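Local coordinates for protein pleckstrin homology domain-containing family A member 8 (Homo sapiens, PDB 5KDI) that binds simple glycosphingolipids through its GLTP-fold domain and probably transfers them between membranes, at residues I57-Q62 with T94-W99; K76-E81 with H203-D208; M51-N56 with L98-G103. The protein carries 2 engineered substitutions. All blocks are in the same frame, centred on the assembly; numbering follows the deposited sequence. Where two conformers were deposited one is given.

Contact 1. Residues I57-Q62 with T94-W99; sequences IKKVNQ and TEALLW. With 6S8 ((~{Z})-~{N}-[(~{E},2~{S},3~{R})-1-[(2~{R},3~{R},4~{S},5~{R},6~{R})-6-(hydroxymethyl)-3,4,5-tris(oxidanyl)oxan-2-yl]oxy-3-oxidanyl-octadec-4-en-2-yl]octadec-9-enamide), chain C.
Lys59 and Val60 pack against Ala96 where helix 47-64 crosses helix 93-115, a close helix-helix contact at the sugar end of the glycolipid pocket in the all-helical GLTP fold. The short axes approach to 8.3 Å and run roughly antiparallel, 143° between their directions. The small Ala96 permits this closeness: its methyl CB lies between two neighbours of the facing helix, 3.7 Å from Lys59 CB and 3.9 Å from Val60 CG2. The same valine branch also comes loosely toward Leu97, near its backbone N and CB.

Past the alanine, Lys59 turns polar. Its chain bends at chi3 (-77°), carrying the ammonium to the galactose, where NZ donates to O3A of 6S8 over 2.8 Å. The same NZ gives a second hydrogen bond, 2.9 Å, to a water that in turn donates to Glu95 OE1 at 2.8 Å. Lysine and glutamate, their charged atoms 4.7 Å apart between NZ and OE1, are thus linked through water across the two helices, and the nearby carboxylate probably favours the charged lysine. Trp99 lays one ring face under the sugar, with C1A of 6S8 3.8 Å above the plane and offset toward the rim.

Behind this polar edge, Val60 continues onto Leu28 of helix 24-32 and Ile77 of helix 74-83, while Leu97 packs on both those helices and on helix 172-202.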
loop_
_atom_site.group_PDB
_atom_site.type_symbol
_atom_site.label_atom_id
_atom_site.label_comp_id
_atom_site.label_asym_id
_atom_site.label_seq_id
_atom_site.Cartn_x
_atom_site.Cartn_y
_atom_site.Cartn_z
ATOM N N ILE A 57 4.562 -8.586 2.906
ATOM C CA ILE A 57 4.907 -8.137 4.240
ATOM C C ILE A 57 5.725 -9.266 4.913
ATOM O O ILE A 57 6.801 -9.023 5.514
ATOM C CB ILE A 57 3.671 -7.767 5.065
ATOM C CG1 ILE A 57 2.957 -6.534 4.445
ATOM C CG2 ILE A 57 4.050 -7.654 6.552
ATOM C CD1 ILE A 57 1.552 -6.270 4.973
ATOM N N LYS A 58 5.269 -10.525 4.745
ATOM C CA LYS A 58 5.974 -11.676 5.343
ATOM C C LYS A 58 7.423 -11.750 4.837
ATOM O O LYS A 58 8.352 -11.935 5.610
ATOM C CB LYS A 58 5.272 -12.963 4.997
ATOM C CG LYS A 58 5.936 -14.249 5.531
ATOM C CD LYS A 58 5.290 -15.503 4.946
ATOM C CE LYS A 58 5.664 -15.723 3.489
ATOM N NZ LYS A 58 5.388 -17.112 2.957
ATOM N N LYS A 59 7.589 -11.626 3.530
ATOM C CA LYS A 59 8.909 -11.737 2.948
ATOM C C LYS A 59 9.882 -10.624 3.385
ATOM O O LYS A 59 11.082 -10.898 3.593
ATOM C CB LYS A 59 8.793 -11.836 1.438
ATOM C CG LYS A 59 8.181 -13.180 1.025
ATOM C CD LYS A 59 8.295 -13.438 -0.399
ATOM C CE LYS A 59 7.328 -12.684 -1.163
ATOM N NZ LYS A 59 7.448 -13.139 -2.602
ATOM N N VAL A 60 9.391 -9.427 3.567
ATOM C CA VAL A 60 10.237 -8.396 4.136
ATOM C C VAL A 60 10.563 -8.692 5.624
ATOM O O VAL A 60 11.715 -8.613 6.043
ATOM C CB VAL A 60 9.664 -6.969 3.940
ATOM C CG1 VAL A 60 10.643 -5.908 4.521
ATOM C CG2 VAL A 60 9.420 -6.717 2.449
ATOM N N ASN A 61 9.532 -9.048 6.361
ATOM C CA ASN A 61 9.677 -9.331 7.773
ATOM C C ASN A 61 10.633 -10.487 8.023
ATOM O O ASN A 61 11.423 -10.457 8.995
ATOM C CB ASN A 61 8.322 -9.555 8.373
ATOM C CG ASN A 61 8.339 -9.461 9.835
ATOM O OD1 ASN A 61 8.651 -8.407 10.396
ATOM N ND2 ASN A 61 8.107 -10.616 10.476
ATOM N N GLN A 62 10.598 -11.503 7.150
ATOM C CA GLN A 62 11.476 -12.649 7.281
ATOM C C GLN A 62 12.959 -12.260 7.257
ATOM O O GLN A 62 13.754 -12.864 7.938
ATOM C CB GLN A 62 11.208 -13.680 6.190
ATOM C CG GLN A 62 10.043 -14.544 6.441
ATOM C CD GLN A 62 9.688 -15.494 5.234
ATOM O OE1 GLN A 62 10.152 -15.346 4.052
ATOM N NE2 GLN A 62 8.821 -16.444 5.540
ATOM N N THR A 94 13.803 -7.516 -1.553
ATOM C CA THR A 94 13.848 -6.509 -2.598
ATOM C C THR A 94 12.656 -6.689 -3.597
ATOM O O THR A 94 11.978 -5.736 -3.920
ATOM C CB THR A 94 15.177 -6.487 -3.317
ATOM O OG1 THR A 94 16.198 -6.118 -2.398
ATOM C CG2 THR A 94 15.175 -5.523 -4.487
ATOM N N GLU A 95 12.390 -7.933 -3.979
ATOM C CA GLU A 95 11.282 -8.240 -4.845
ATOM C C GLU A 95 9.940 -7.991 -4.140
ATOM O O GLU A 95 9.016 -7.412 -4.727
ATOM C CB GLU A 95 11.330 -9.656 -5.287
ATOM C CG GLU A 95 10.189 -10.099 -6.231
ATOM C CD GLU A 95 10.198 -11.566 -6.562
ATOM O OE1 GLU A 95 10.785 -12.375 -5.766
ATOM O OE2 GLU A 95 9.646 -11.893 -7.630
ATOM N N ALA A 96 9.862 -8.388 -2.869
ATOM C CA ALA A 96 8.609 -8.194 -2.085
ATOM C C ALA A 96 8.305 -6.706 -2.004
ATOM O O ALA A 96 7.152 -6.268 -2.231
ATOM C CB ALA A 96 8.686 -8.821 -0.702
ATOM N N LEU A 97 9.333 -5.900 -1.723
ATOM C CA LEU A 97 9.105 -4.479 -1.554
ATOM C C LEU A 97 8.779 -3.786 -2.912
ATOM O O LEU A 97 8.069 -2.769 -2.967
ATOM C CB LEU A 97 10.307 -3.886 -0.849
ATOM C CG LEU A 97 10.248 -2.393 -0.528
ATOM C CD1 LEU A 97 8.986 -2.056 0.334
ATOM C CD2 LEU A 97 11.585 -1.988 0.131
ATOM N N LEU A 98 9.358 -4.312 -4.012
ATOM C CA LEU A 98 8.998 -3.857 -5.344
ATOM C C LEU A 98 7.493 -3.915 -5.544
ATOM O O LEU A 98 6.837 -2.952 -5.999
ATOM C CB LEU A 98 9.705 -4.637 -6.408
ATOM C CG LEU A 98 9.440 -4.285 -7.879
ATOM C CD1 LEU A 98 9.891 -2.862 -8.192
ATOM C CD2 LEU A 98 10.013 -5.386 -8.772
ATOM N N TRP A 99 6.947 -5.085 -5.237
ATOM C CA TRP A 99 5.506 -5.287 -5.421
ATOM C C TRP A 99 4.661 -4.556 -4.362
ATOM O O TRP A 99 3.540 -4.077 -4.680
ATOM C CB TRP A 99 5.174 -6.762 -5.500
ATOM C CG TRP A 99 5.607 -7.334 -6.792
ATOM C CD1 TRP A 99 6.801 -8.046 -7.078
ATOM C CD2 TRP A 99 4.955 -7.158 -8.077
ATOM N NE1 TRP A 99 6.857 -8.365 -8.397
ATOM C CE2 TRP A 99 5.776 -7.867 -9.055
ATOM C CE3 TRP A 99 3.776 -6.532 -8.495
ATOM C CZ2 TRP A 99 5.399 -7.941 -10.395
ATOM C CZ3 TRP A 99 3.421 -6.629 -9.828
ATOM C CH2 TRP A 99 4.204 -7.322 -10.745
HETATM C C1 6S8 C . 2.230 -10.078 -8.647
HETATM C C2 6S8 C . 0.858 -9.441 -8.624
HETATM N N2 6S8 C . 0.801 -8.495 -7.519
HETATM C C3 6S8 C . -0.225 -10.543 -8.437
HETATM O O3 6S8 C . -0.057 -11.479 -9.523
HETATM C C4 6S8 C . -1.577 -9.932 -8.457
HETATM C C5 6S8 C . -2.391 -10.035 -7.403
HETATM C C6 6S8 C . -3.785 -9.478 -7.305
HETATM C C7 6S8 C . -4.298 -8.642 -8.449
HETATM C C8 6S8 C . -5.791 -8.707 -8.289
HETATM C C9 6S8 C . -6.348 -7.443 -8.834
HETATM C C10 6S8 C . -6.168 -6.351 -7.813
HETATM C C11 6S8 C . -7.534 -5.832 -7.325
HETATM C C12 6S8 C . -7.366 -4.402 -6.842
HETATM C C13 6S8 C . -7.915 -4.100 -5.455
HETATM C C14 6S8 C . -9.423 -3.939 -5.363
HETATM C C15 6S8 C . -9.817 -2.903 -4.299
HETATM C C16 6S8 C . -10.891 -3.282 -3.296
HETATM C C17 6S8 C . -12.125 -2.380 -3.144
HETATM C C18 6S8 C . -11.891 -0.987 -2.579
HETATM C C1A 6S8 C . 3.908 -10.792 -7.077
HETATM O O1A 6S8 C . 2.540 -10.746 -7.425
HETATM C C2A 6S8 C . 4.045 -10.971 -5.591
HETATM O O2A 6S8 C . 3.448 -9.831 -4.943
HETATM C C3A 6S8 C . 5.495 -11.221 -5.181
HETATM O O3A 6S8 C . 5.545 -11.532 -3.807
HETATM C C4A 6S8 C . 6.074 -12.341 -6.024
HETATM O O4A 6S8 C . 5.572 -13.608 -5.607
HETATM O O5A 6S8 C . 5.951 -13.006 -9.722
HETATM C C5M 6S8 C . 5.844 -12.061 -7.497
HETATM C C6A 6S8 C . 6.378 -13.179 -8.354
HETATM O O6A 6S8 C . 4.439 -11.924 -7.732
HETATM C CAA 6S8 C . 0.478 -7.220 -7.674
HETATM O OAA 6S8 C . 0.288 -6.669 -8.756
HETATM C CAB 6S8 C . 0.421 -6.447 -6.392
HETATM C CAC 6S8 C . -1.068 -6.737 -6.040
HETATM C CAD 6S8 C . -1.757 -5.469 -5.779
HETATM C CAE 6S8 C . -2.203 -5.533 -4.345
HETATM C CAF 6S8 C . -2.909 -4.210 -4.088
HETATM C CAG 6S8 C . -2.409 -3.574 -2.779
HETATM C CAH 6S8 C . -3.561 -2.907 -2.017
HETATM C CAI 6S8 C . -3.990 -1.718 -2.824
HETATM C CAJ 6S8 C . -5.262 -1.337 -2.971
HETATM C CAK 6S8 C . -6.439 -2.001 -2.333
HETATM C CAL 6S8 C . -7.451 -0.849 -2.365
HETATM C CAM 6S8 C . -8.577 -0.972 -1.359
HETATM C CAN 6S8 C . -8.028 -1.042 0.036
HETATM C CAO 6S8 C . -9.037 -0.476 1.008
HETATM C CAP 6S8 C . -8.818 0.986 1.286
HETATM C CAQ 6S8 C . -8.782 1.268 2.754
HETATM C CAR 6S8 C . -7.804 2.353 2.964
HETATM O O HOH W 1 10.063 -11.996 -3.094
#

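Contact 2. Residues K76-E81 with H203-D208; sequences KIVLHE and HGLESD
Leu79 and His203 face each other where the backbone leaves helix 172-202 beside helix 74-83, their CA atoms 8.8 Å apart, so that side chains alone bridge the gap. The long helix ends in a Schellman motif: Gly204, at positive phi (73°), is the C-prime residue, with Leu205 N bonded to Tyr200 O and Gly204 N to Glu201 O. This reversal sends the chain off toward the C-terminus with Leu205 directed at the shorter helix.

Leu205 and Val78 lie alongside, pointing opposite ways, and their methyls CD1 and CG1 come to 3.5 Å, a snug apolar contact. Val78 also rests on Leu199 and Tyr200 of helix 172-202 and on Thr94 and Leu97 of helix 93-115, so this pair belongs to the packing of three helices. It is structural packing at one end of the fold, with the Val78 side chain about 13 Å from the bound glycolipid.

Nearer the surface, the leucine runs roughly perpendicular to the histidine side chain in a CH-pi contact. Leu79 CD2 stands over one face of the imidazole, 3.8 Å from the ring centroid and 23° off the ring normal, shifted toward the rim and closest to His203 NE2 at 3.6 Å.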
loop_
_atom_site.group_PDB
_atom_site.type_symbol
_atom_site.label_atom_id
_atom_site.label_comp_id
_atom_site.label_asym_id
_atom_site.label_seq_id
_atom_site.Cartn_x
_atom_site.Cartn_y
_atom_site.Cartn_z
ATOM N N LYS A 76 18.276 -0.340 4.434
ATOM C CA LYS A 76 19.282 -1.243 4.964
ATOM C C LYS A 76 19.058 -2.667 4.510
ATOM O O LYS A 76 20.020 -3.379 4.184
ATOM C CB LYS A 76 19.375 -1.121 6.470
ATOM C CG LYS A 76 20.032 0.192 6.929
ATOM C CD LYS A 76 19.973 0.311 8.453
ATOM C CE LYS A 76 20.633 1.546 8.996
ATOM N NZ LYS A 76 22.112 1.499 8.877
ATOM N N ILE A 77 17.797 -3.092 4.440
ATOM C CA ILE A 77 17.500 -4.424 3.939
ATOM C C ILE A 77 17.858 -4.542 2.444
ATOM O O ILE A 77 18.557 -5.487 2.054
ATOM C CB ILE A 77 16.015 -4.799 4.163
ATOM C CG1 ILE A 77 15.697 -4.858 5.689
ATOM C CG2 ILE A 77 15.696 -6.131 3.450
ATOM C CD1 ILE A 77 14.261 -4.991 6.120
ATOM N N VAL A 78 17.376 -3.615 1.635
ATOM C CA VAL A 78 17.588 -3.671 0.192
ATOM C C VAL A 78 19.077 -3.589 -0.122
ATOM O O VAL A 78 19.610 -4.406 -0.928
ATOM C CB VAL A 78 16.795 -2.589 -0.531
ATOM C CG1 VAL A 78 17.190 -2.538 -2.023
ATOM C CG2 VAL A 78 15.301 -2.861 -0.393
ATOM N N LEU A 79 19.746 -2.647 0.525
ATOM C CA LEU A 79 21.179 -2.448 0.242
ATOM C C LEU A 79 21.979 -3.676 0.666
ATOM O O LEU A 79 22.986 -4.048 0.014
ATOM C CB LEU A 79 21.680 -1.193 0.934
ATOM C CG LEU A 79 21.172 0.109 0.270
ATOM C CD1 LEU A 79 21.624 1.352 1.061
ATOM C CD2 LEU A 79 21.436 0.187 -1.226
ATOM N N HIS A 80 21.579 -4.341 1.752
ATOM C CA HIS A 80 22.257 -5.610 2.116
ATOM C C HIS A 80 22.078 -6.667 1.071
ATOM O O HIS A 80 23.042 -7.413 0.756
ATOM C CB HIS A 80 21.802 -6.107 3.456
ATOM C CG HIS A 80 22.334 -7.467 3.781
ATOM N ND1 HIS A 80 23.634 -7.664 4.210
ATOM C CD2 HIS A 80 21.745 -8.738 3.679
ATOM C CE1 HIS A 80 23.831 -9.002 4.367
ATOM N NE2 HIS A 80 22.665 -9.640 4.077
ATOM N N GLU A 81 20.847 -6.785 0.544
ATOM C CA GLU A 81 20.600 -7.779 -0.512
ATOM C C GLU A 81 21.432 -7.543 -1.723
ATOM O O GLU A 81 21.885 -8.478 -2.346
ATOM C CB GLU A 81 19.103 -7.908 -0.821
ATOM C CG GLU A 81 18.292 -8.592 0.297
ATOM C CD GLU A 81 16.879 -8.972 -0.108
ATOM O OE1 GLU A 81 16.403 -8.449 -1.124
ATOM O OE2 GLU A 81 16.282 -9.790 0.638
ATOM N N HIS A 203 19.903 1.896 -8.104
ATOM C CA HIS A 203 20.588 0.622 -7.964
ATOM C C HIS A 203 20.154 -0.360 -9.048
ATOM O O HIS A 203 20.523 -1.520 -9.009
ATOM C CB HIS A 203 20.383 0.084 -6.598
ATOM C CG HIS A 203 21.015 0.942 -5.541
ATOM N ND1 HIS A 203 22.345 0.908 -5.271
ATOM C CD2 HIS A 203 20.472 1.952 -4.769
ATOM C CE1 HIS A 203 22.629 1.806 -4.288
ATOM N NE2 HIS A 203 21.489 2.477 -3.996
ATOM N N GLY A 204 19.357 0.086 -10.010
ATOM C CA GLY A 204 19.070 -0.769 -11.169
ATOM C C GLY A 204 18.118 -1.930 -10.804
ATOM O O GLY A 204 18.226 -3.009 -11.424
ATOM N N LEU A 205 17.190 -1.701 -9.838
ATOM C CA LEU A 205 16.340 -2.753 -9.273
ATOM C C LEU A 205 14.903 -2.723 -9.806
ATOM O O LEU A 205 14.077 -3.536 -9.363
ATOM C CB LEU A 205 16.342 -2.670 -7.746
ATOM C CG LEU A 205 17.636 -2.803 -7.023
ATOM C CD1 LEU A 205 17.505 -2.473 -5.530
ATOM C CD2 LEU A 205 18.317 -4.112 -7.327
ATOM N N GLU A 206 14.554 -1.753 -10.667
ATOM C CA GLU A 206 13.236 -1.656 -11.307
ATOM C C GLU A 206 13.099 -2.641 -12.431
ATOM O O GLU A 206 13.359 -2.323 -13.549
ATOM C CB GLU A 206 12.965 -0.255 -11.891
ATOM C CG GLU A 206 12.711 0.757 -10.852
ATOM C CD GLU A 206 11.343 0.622 -10.111
ATOM O OE1 GLU A 206 10.439 -0.185 -10.431
ATOM O OE2 GLU A 206 11.244 1.358 -9.154
ATOM N N SER A 207 12.617 -3.814 -12.116
ATOM C CA SER A 207 12.459 -4.925 -13.058
ATOM C C SER A 207 11.348 -4.694 -14.139
ATOM O O SER A 207 10.271 -4.148 -13.877
ATOM C CB SER A 207 12.056 -6.200 -12.318
ATOM O OG SER A 207 11.534 -7.156 -13.229
ATOM N N ASP A 208 11.619 -5.120 -15.353
ATOM C CA ASP A 208 10.645 -4.881 -16.439
ATOM C C ASP A 208 9.688 -6.084 -16.606
ATOM O O ASP A 208 8.760 -6.048 -17.391
ATOM C CB ASP A 208 11.340 -4.427 -17.748
ATOM C CG ASP A 208 12.489 -5.368 -18.221
ATOM O OD1 ASP A 208 13.666 -4.911 -18.201
ATOM O OD2 ASP A 208 12.215 -6.528 -18.646
#

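Contact 3. Residues M51-N56 with L98-G103; sequences MDLVGN and LWLKRG. With 6S8 ((~{Z})-~{N}-[(~{E},2~{S},3~{R})-1-[(2~{R},3~{R},4~{S},5~{R},6~{R})-6-(hydroxymethyl)-3,4,5-tris(oxidanyl)oxan-2-yl]oxy-3-oxidanyl-octadec-4-en-2-yl]octadec-9-enamide), chain C.
Leu100 and Asn56 bury the most surface here, pressed together at the nearest approach of the two backbones, with CA atoms 6.6 Å apart. The leucine supplies the apolar half: its CG lies 3.5 Å from Asn56 CB, and its CD2 extends on to Leu53 CD2, the two leucine chains crossing at a slant. Leu53 CD2 also touches CAG in the acyl chain of 6S8.

In Asn56, chi1 (-73°) places CG beside the backbone N and swings the amide the other way, to the sugar, which both its ends grip: ND2 donates to O2A of 6S8, 2.9 Å and 157° at the hydrogen, while OD1 accepts from O3A at 2.6 Å. Such a two-handed hold fixes the rotation of the amide, whose plane lies only 11° from that of the Trp99 ring; its ND2 approaches Trp99 CB.

This is the headgroup recognition centre of the GLTP fold, where aspartate, asparagine and tryptophan meet at the junction of sugar and ceramide. One turn before the asparagine, Asp52 OD1 accepts twice, from O2A of 6S8 at 2.6 Å and from its amide N2 at 3.0 Å, so one carboxylate oxygen reads both sugar and ceramide. The other oxygen, OD2, takes a hydrogen bond from a water that weakly reaches Trp99 O on the opposite helix. Arg102 NH1 lies over the indole face opposite the ligand, in a cation-pi contact.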
loop_
_atom_site.group_PDB
_atom_site.type_symbol
_atom_site.label_atom_id
_atom_site.label_comp_id
_atom_site.label_asym_id
_atom_site.label_seq_id
_atom_site.Cartn_x
_atom_site.Cartn_y
_atom_site.Cartn_z
ATOM N N MET A 51 -3.955 -11.716 0.069
ATOM C CA MET A 51 -2.875 -12.659 0.004
ATOM C C MET A 51 -1.565 -12.063 -0.531
ATOM O O MET A 51 -0.471 -12.334 -0.000
ATOM C CB MET A 51 -3.285 -13.891 -0.840
ATOM C CG MET A 51 -4.237 -14.841 -0.160
ATOM S SD MET A 51 -4.581 -16.349 -1.000
ATOM C CE MET A 51 -5.267 -15.745 -2.467
ATOM N N ASP A 52 -1.684 -11.166 -1.531
ATOM C CA ASP A 52 -0.543 -10.506 -2.043
ATOM C C ASP A 52 0.167 -9.643 -1.004
ATOM O O ASP A 52 1.423 -9.731 -0.836
ATOM C CB ASP A 52 -0.865 -9.741 -3.321
ATOM C CG ASP A 52 0.367 -9.240 -3.992
ATOM O OD1 ASP A 52 0.887 -9.918 -4.918
ATOM O OD2 ASP A 52 0.821 -8.152 -3.622
ATOM N N LEU A 53 -0.604 -8.794 -0.364
ATOM C CA LEU A 53 -0.099 -7.899 0.646
ATOM C C LEU A 53 0.546 -8.674 1.805
ATOM O O LEU A 53 1.666 -8.381 2.182
ATOM C CB LEU A 53 -1.159 -7.002 1.212
ATOM C CG LEU A 53 -1.603 -5.831 0.378
ATOM C CD1 LEU A 53 -2.782 -5.176 1.113
ATOM C CD2 LEU A 53 -0.452 -4.889 0.154
ATOM N N VAL A 54 -0.174 -9.623 2.368
ATOM C CA VAL A 54 0.324 -10.392 3.492
ATOM C C VAL A 54 1.618 -11.120 3.112
ATOM O O VAL A 54 2.588 -11.194 3.889
ATOM C CB VAL A 54 -0.784 -11.353 4.010
ATOM C CG1 VAL A 54 -0.253 -12.414 4.933
ATOM C CG2 VAL A 54 -1.916 -10.545 4.720
ATOM N N GLY A 55 1.626 -11.669 1.900
ATOM C CA GLY A 55 2.773 -12.406 1.485
ATOM C C GLY A 55 4.010 -11.533 1.350
ATOM O O GLY A 55 5.101 -11.965 1.699
ATOM N N ASN A 56 3.840 -10.346 0.801
ATOM C CA ASN A 56 4.990 -9.460 0.652
ATOM C C ASN A 56 5.490 -8.895 2.019
ATOM O O ASN A 56 6.702 -8.766 2.241
ATOM C CB ASN A 56 4.740 -8.341 -0.321
ATOM C CG ASN A 56 4.731 -8.814 -1.732
ATOM O OD1 ASN A 56 5.543 -9.663 -2.069
ATOM N ND2 ASN A 56 3.788 -8.296 -2.564
ATOM N N LEU A 98 9.358 -4.312 -4.012
ATOM C CA LEU A 98 8.998 -3.857 -5.344
ATOM C C LEU A 98 7.493 -3.915 -5.544
ATOM O O LEU A 98 6.837 -2.952 -5.999
ATOM C CB LEU A 98 9.705 -4.637 -6.408
ATOM C CG LEU A 98 9.440 -4.285 -7.879
ATOM C CD1 LEU A 98 9.891 -2.862 -8.192
ATOM C CD2 LEU A 98 10.013 -5.386 -8.772
ATOM N N TRP A 99 6.947 -5.085 -5.237
ATOM C CA TRP A 99 5.506 -5.287 -5.421
ATOM C C TRP A 99 4.661 -4.556 -4.362
ATOM O O TRP A 99 3.540 -4.077 -4.680
ATOM C CB TRP A 99 5.174 -6.762 -5.500
ATOM C CG TRP A 99 5.607 -7.334 -6.792
ATOM C CD1 TRP A 99 6.801 -8.046 -7.078
ATOM C CD2 TRP A 99 4.955 -7.158 -8.077
ATOM N NE1 TRP A 99 6.857 -8.365 -8.397
ATOM C CE2 TRP A 99 5.776 -7.867 -9.055
ATOM C CE3 TRP A 99 3.776 -6.532 -8.495
ATOM C CZ2 TRP A 99 5.399 -7.941 -10.395
ATOM C CZ3 TRP A 99 3.421 -6.629 -9.828
ATOM C CH2 TRP A 99 4.204 -7.322 -10.745
ATOM N N LEU A 100 5.170 -4.405 -3.136
ATOM C CA LEU A 100 4.490 -3.553 -2.155
ATOM C C LEU A 100 4.398 -2.111 -2.627
ATOM O O LEU A 100 3.309 -1.491 -2.543
ATOM C CB LEU A 100 5.075 -3.628 -0.757
ATOM C CG LEU A 100 4.849 -4.849 0.072
ATOM C CD1 LEU A 100 5.717 -4.762 1.331
ATOM C CD2 LEU A 100 3.364 -4.894 0.421
ATOM N N LYS A 101 5.509 -1.558 -3.139
ATOM C CA LYS A 101 5.449 -0.180 -3.552
ATOM C C LYS A 101 4.534 0.028 -4.751
ATOM O O LYS A 101 3.839 1.025 -4.831
ATOM C CB LYS A 101 6.854 0.424 -3.714
ATOM C CG LYS A 101 7.576 0.186 -5.015
ATOM C CD LYS A 101 8.843 1.032 -5.106
ATOM C CE LYS A 101 9.363 1.147 -6.537
ATOM N NZ LYS A 101 10.559 0.287 -6.587
ATOM N N ARG A 102 4.478 -0.980 -5.634
ATOM C CA ARG A 102 3.591 -0.904 -6.769
ATOM C C ARG A 102 2.127 -0.901 -6.279
ATOM O O ARG A 102 1.295 -0.145 -6.774
ATOM C CB ARG A 102 3.860 -2.040 -7.769
ATOM C CG ARG A 102 5.175 -1.868 -8.513
ATOM C CD ARG A 102 5.500 -3.133 -9.316
ATOM N NE ARG A 102 6.724 -2.936 -10.088
ATOM C CZ ARG A 102 7.212 -3.833 -10.943
ATOM N NH1 ARG A 102 6.612 -5.013 -10.995
ATOM N NH2 ARG A 102 8.300 -3.558 -11.678
ATOM N N GLY A 103 1.853 -1.757 -5.324
ATOM C CA GLY A 103 0.538 -1.799 -4.799
ATOM C C GLY A 103 0.130 -0.524 -4.037
ATOM O O GLY A 103 -0.993 -0.029 -4.165
HETATM C C1 6S8 C . 2.230 -10.078 -8.647
HETATM C C2 6S8 C . 0.858 -9.441 -8.624
HETATM N N2 6S8 C . 0.801 -8.495 -7.519
HETATM C C3 6S8 C . -0.225 -10.543 -8.437
HETATM O O3 6S8 C . -0.057 -11.479 -9.523
HETATM C C4 6S8 C . -1.577 -9.932 -8.457
HETATM C C5 6S8 C . -2.391 -10.035 -7.403
HETATM C C6 6S8 C . -3.785 -9.478 -7.305
HETATM C C7 6S8 C . -4.298 -8.642 -8.449
HETATM C C8 6S8 C . -5.791 -8.707 -8.289
HETATM C C9 6S8 C . -6.348 -7.443 -8.834
HETATM C C10 6S8 C . -6.168 -6.351 -7.813
HETATM C C11 6S8 C . -7.534 -5.832 -7.325
HETATM C C12 6S8 C . -7.366 -4.402 -6.842
HETATM C C13 6S8 C . -7.915 -4.100 -5.455
HETATM C C14 6S8 C . -9.423 -3.939 -5.363
HETATM C C15 6S8 C . -9.817 -2.903 -4.299
HETATM C C16 6S8 C . -10.891 -3.282 -3.296
HETATM C C17 6S8 C . -12.125 -2.380 -3.144
HETATM C C18 6S8 C . -11.891 -0.987 -2.579
HETATM C C1A 6S8 C . 3.908 -10.792 -7.077
HETATM O O1A 6S8 C . 2.540 -10.746 -7.425
HETATM C C2A 6S8 C . 4.045 -10.971 -5.591
HETATM O O2A 6S8 C . 3.448 -9.831 -4.943
HETATM C C3A 6S8 C . 5.495 -11.221 -5.181
HETATM O O3A 6S8 C . 5.545 -11.532 -3.807
HETATM C C4A 6S8 C . 6.074 -12.341 -6.024
HETATM O O4A 6S8 C . 5.572 -13.608 -5.607
HETATM O O5A 6S8 C . 5.951 -13.006 -9.722
HETATM C C5M 6S8 C . 5.844 -12.061 -7.497
HETATM C C6A 6S8 C . 6.378 -13.179 -8.354
HETATM O O6A 6S8 C . 4.439 -11.924 -7.732
HETATM C CAA 6S8 C . 0.478 -7.220 -7.674
HETATM O OAA 6S8 C . 0.288 -6.669 -8.756
HETATM C CAB 6S8 C . 0.421 -6.447 -6.392
HETATM C CAC 6S8 C . -1.068 -6.737 -6.040
HETATM C CAD 6S8 C . -1.757 -5.469 -5.779
HETATM C CAE 6S8 C . -2.203 -5.533 -4.345
HETATM C CAF 6S8 C . -2.909 -4.210 -4.088
HETATM C CAG 6S8 C . -2.409 -3.574 -2.779
HETATM C CAH 6S8 C . -3.561 -2.907 -2.017
HETATM C CAI 6S8 C . -3.990 -1.718 -2.824
HETATM C CAJ 6S8 C . -5.262 -1.337 -2.971
HETATM C CAK 6S8 C . -6.439 -2.001 -2.333
HETATM C CAL 6S8 C . -7.451 -0.849 -2.365
HETATM C CAM 6S8 C . -8.577 -0.972 -1.359
HETATM C CAN 6S8 C . -8.028 -1.042 0.036
HETATM C CAO 6S8 C . -9.037 -0.476 1.008
HETATM C CAP 6S8 C . -8.818 0.986 1.286
HETATM C CAQ 6S8 C . -8.782 1.268 2.754
HETATM C CAR 6S8 C . -7.804 2.353 2.964
HETATM O O HOH W 2 1.800 -5.765 -2.731
#

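Contacts 1 and 3 are successive places along one helix pair, 47-64 with 93-115, their centres 7 Å apart; they share Leu98 and Trp99, and both touch 6S8. Because the pair runs roughly antiparallel, 51-56 meets the later 98-103. The centre of contact 2 lies about 11 Å from that of contact 1 and about 15 Å from that of contact 3. Its segments alternate with theirs along the chain: 76-81 falls between the two helices, 203-208 after both. Thr94 OG1 probably bonds to Glu81 OE1, tying contact 1 to contact 2, while the Glu206–Lys101 salt bridge fastens 203-208 to helix 93-115. That helix thus joins the sugar-binding site to the packing at the domain's end.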